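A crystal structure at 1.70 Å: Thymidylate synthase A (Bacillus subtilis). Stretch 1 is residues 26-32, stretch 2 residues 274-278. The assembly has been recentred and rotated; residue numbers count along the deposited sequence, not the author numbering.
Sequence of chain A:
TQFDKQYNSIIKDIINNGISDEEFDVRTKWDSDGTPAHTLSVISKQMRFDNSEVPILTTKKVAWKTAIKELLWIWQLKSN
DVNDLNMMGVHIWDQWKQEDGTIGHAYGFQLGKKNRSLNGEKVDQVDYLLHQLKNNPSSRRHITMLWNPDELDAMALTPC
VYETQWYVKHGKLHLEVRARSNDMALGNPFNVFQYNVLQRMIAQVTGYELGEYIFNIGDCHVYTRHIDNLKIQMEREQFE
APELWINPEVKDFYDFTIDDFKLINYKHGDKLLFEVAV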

# COMPACT_ATOMS: atom_id res chain seq x y z
N VAL A 26 -7.28 -12.05 -22.73
CA VAL A 26 -7.15 -12.68 -21.42
C VAL A 26 -6.71 -14.14 -21.47
O VAL A 26 -6.96 -14.85 -22.40
CB VAL A 26 -8.43 -12.47 -20.56
CG1 VAL A 26 -8.78 -10.98 -20.52
CG2 VAL A 26 -9.61 -13.33 -21.09
N ARG A 27 -6.01 -14.56 -20.46
CA ARG A 27 -5.51 -15.90 -20.41
C ARG A 27 -6.32 -16.81 -19.49
O ARG A 27 -6.00 -18.00 -19.38
CB ARG A 27 -4.02 -15.88 -20.01
N THR A 28 -7.35 -16.27 -18.85
CA THR A 28 -8.26 -17.04 -17.99
C THR A 28 -9.47 -17.49 -18.88
O THR A 28 -9.87 -16.75 -19.79
CB THR A 28 -8.88 -16.12 -16.94
OG1 THR A 28 -9.36 -14.94 -17.60
CG2 THR A 28 -7.89 -15.69 -15.87
N LYS A 29 -9.95 -18.73 -18.68
CA LYS A 29 -11.17 -19.23 -19.37
C LYS A 29 -12.10 -20.03 -18.44
O LYS A 29 -11.73 -20.43 -17.33
CB LYS A 29 -10.88 -20.04 -20.62
CG LYS A 29 -9.81 -21.06 -20.47
CD LYS A 29 -9.18 -21.27 -21.84
CE LYS A 29 -7.96 -22.17 -21.77
NZ LYS A 29 -7.49 -22.54 -23.15
N TRP A 30 -13.34 -20.12 -18.83
CA TRP A 30 -14.28 -20.82 -18.02
C TRP A 30 -14.11 -22.34 -18.12
O TRP A 30 -13.99 -22.91 -19.18
CB TRP A 30 -15.71 -20.39 -18.40
CG TRP A 30 -16.00 -18.95 -18.14
CD1 TRP A 30 -16.19 -17.92 -19.06
CD2 TRP A 30 -16.04 -18.34 -16.84
NE1 TRP A 30 -16.35 -16.72 -18.39
CE2 TRP A 30 -16.26 -16.95 -17.03
CE3 TRP A 30 -15.92 -18.84 -15.53
CZ2 TRP A 30 -16.36 -16.06 -15.94
CZ3 TRP A 30 -16.02 -17.95 -14.45
CH2 TRP A 30 -16.24 -16.58 -14.67
N ASP A 31 -14.24 -23.00 -16.99
CA ASP A 31 -14.16 -24.42 -16.91
C ASP A 31 -15.27 -25.09 -17.74
O ASP A 31 -15.00 -25.93 -18.56
CB ASP A 31 -14.34 -24.80 -15.45
CG ASP A 31 -13.43 -25.91 -15.02
OD1 ASP A 31 -12.49 -26.26 -15.78
OD2 ASP A 31 -13.64 -26.41 -13.89
N SER A 32 -16.50 -24.61 -17.65
CA SER A 32 -17.62 -25.28 -18.32
C SER A 32 -17.57 -25.30 -19.82
O SER A 32 -18.27 -26.10 -20.44
CB SER A 32 -18.95 -24.63 -17.92
OG SER A 32 -19.10 -23.35 -18.53
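Stretch 2 (274-278) FEVAV

In the C-terminal pentapeptide, E275 to V278 lie against R27 to D31 in an extended conformation, while F274 stays clear; neither segment forms a regular strand. The touching parts run in broadly opposing directions, 135° apart end to end, and they share a single beta bridge, W30 with A277, whose CA atoms are 4.7 Å apart. The nearest modelled atom of R27, whose side chain is modelled only to CB, is its O, 4.1 Å from O of V278, and T28 follows with its CA 3.8 Å from O of V278. A small, beta-branched threonine serves well here: its backbone is extended, and its OG1 is hydrogen-bonded elsewhere in the structure.

K29 points its CA-to-CB bond away from the tail, and its closest contacts are made by the backbone. Its O accepts a hydrogen bond from N of V278 at 3.0 Å, and the same O lies 3.5 Å from CA of A277 in a CA-H...O contact. Such pairing needs only main-chain atoms, so a long, charged side chain can remain exposed.

W30 also starts away from stretch 2, but its large indole brings its end back. CE3 lies 3.4 Å from O of V276, and CZ3 lies 3.6 Å from O of E275, both oxygens near the ring plane at its edge. CZ3 is also 3.6 Å from CB of A277, an apolar contact in which the small alanine methyl lies close to the broad, buried ring.

At D31 the backbone bonds again: its N donates to O of V276 at 3.1 Å, with a nearly straight angle of 169°. The two hydrogen bonds thus flank the W30–A277 bridge. The CA-to-CB bond of D31 points toward stretch 2, and OD2 comes within 3.2 Å of CG2 of V276 and OD1 within 3.8 Å of CG2 of V278. These are carboxylate-to-methyl contacts at an exposed position that suits a charged aspartate.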

# COMPACT_ATOMS: atom_id res chain seq x y z
N PHE A 274 -20.48 -20.60 -7.63
CA PHE A 274 -19.84 -19.70 -8.60
C PHE A 274 -18.98 -20.53 -9.56
O PHE A 274 -18.13 -21.33 -9.16
CB PHE A 274 -18.92 -18.76 -7.81
CG PHE A 274 -19.65 -17.82 -6.93
CD1 PHE A 274 -20.10 -16.57 -7.44
CD2 PHE A 274 -19.91 -18.12 -5.60
CE1 PHE A 274 -20.76 -15.64 -6.70
CE2 PHE A 274 -20.60 -17.16 -4.82
CZ PHE A 274 -21.02 -15.93 -5.37
N GLU A 275 -19.22 -20.33 -10.83
CA GLU A 275 -18.48 -20.95 -11.93
C GLU A 275 -16.99 -20.74 -11.73
O GLU A 275 -16.55 -19.66 -11.37
CB GLU A 275 -18.89 -20.24 -13.23
CG GLU A 275 -20.46 -20.06 -13.56
CD GLU A 275 -21.41 -19.28 -12.54
OE1 GLU A 275 -21.03 -18.37 -11.74
OE2 GLU A 275 -22.61 -19.61 -12.57
N VAL A 276 -16.21 -21.79 -11.97
CA VAL A 276 -14.75 -21.77 -11.86
C VAL A 276 -14.06 -21.14 -13.10
O VAL A 276 -14.37 -21.52 -14.24
CB VAL A 276 -14.17 -23.20 -11.79
CG1 VAL A 276 -13.70 -23.51 -10.43
CG2 VAL A 276 -15.23 -24.19 -12.16
N ALA A 277 -13.11 -20.22 -12.87
CA ALA A 277 -12.35 -19.58 -13.95
C ALA A 277 -10.89 -19.99 -13.74
O ALA A 277 -10.26 -19.60 -12.74
CB ALA A 277 -12.51 -18.04 -13.92
N VAL A 278 -10.38 -20.76 -14.70
CA VAL A 278 -9.03 -21.32 -14.70
C VAL A 278 -7.93 -20.43 -15.38
O VAL A 278 -7.71 -20.54 -16.59
CB VAL A 278 -9.08 -22.76 -15.37
CG1 VAL A 278 -7.72 -23.41 -15.38
CG2 VAL A 278 -10.04 -23.66 -14.63
OXT VAL A 278 -7.26 -19.63 -14.70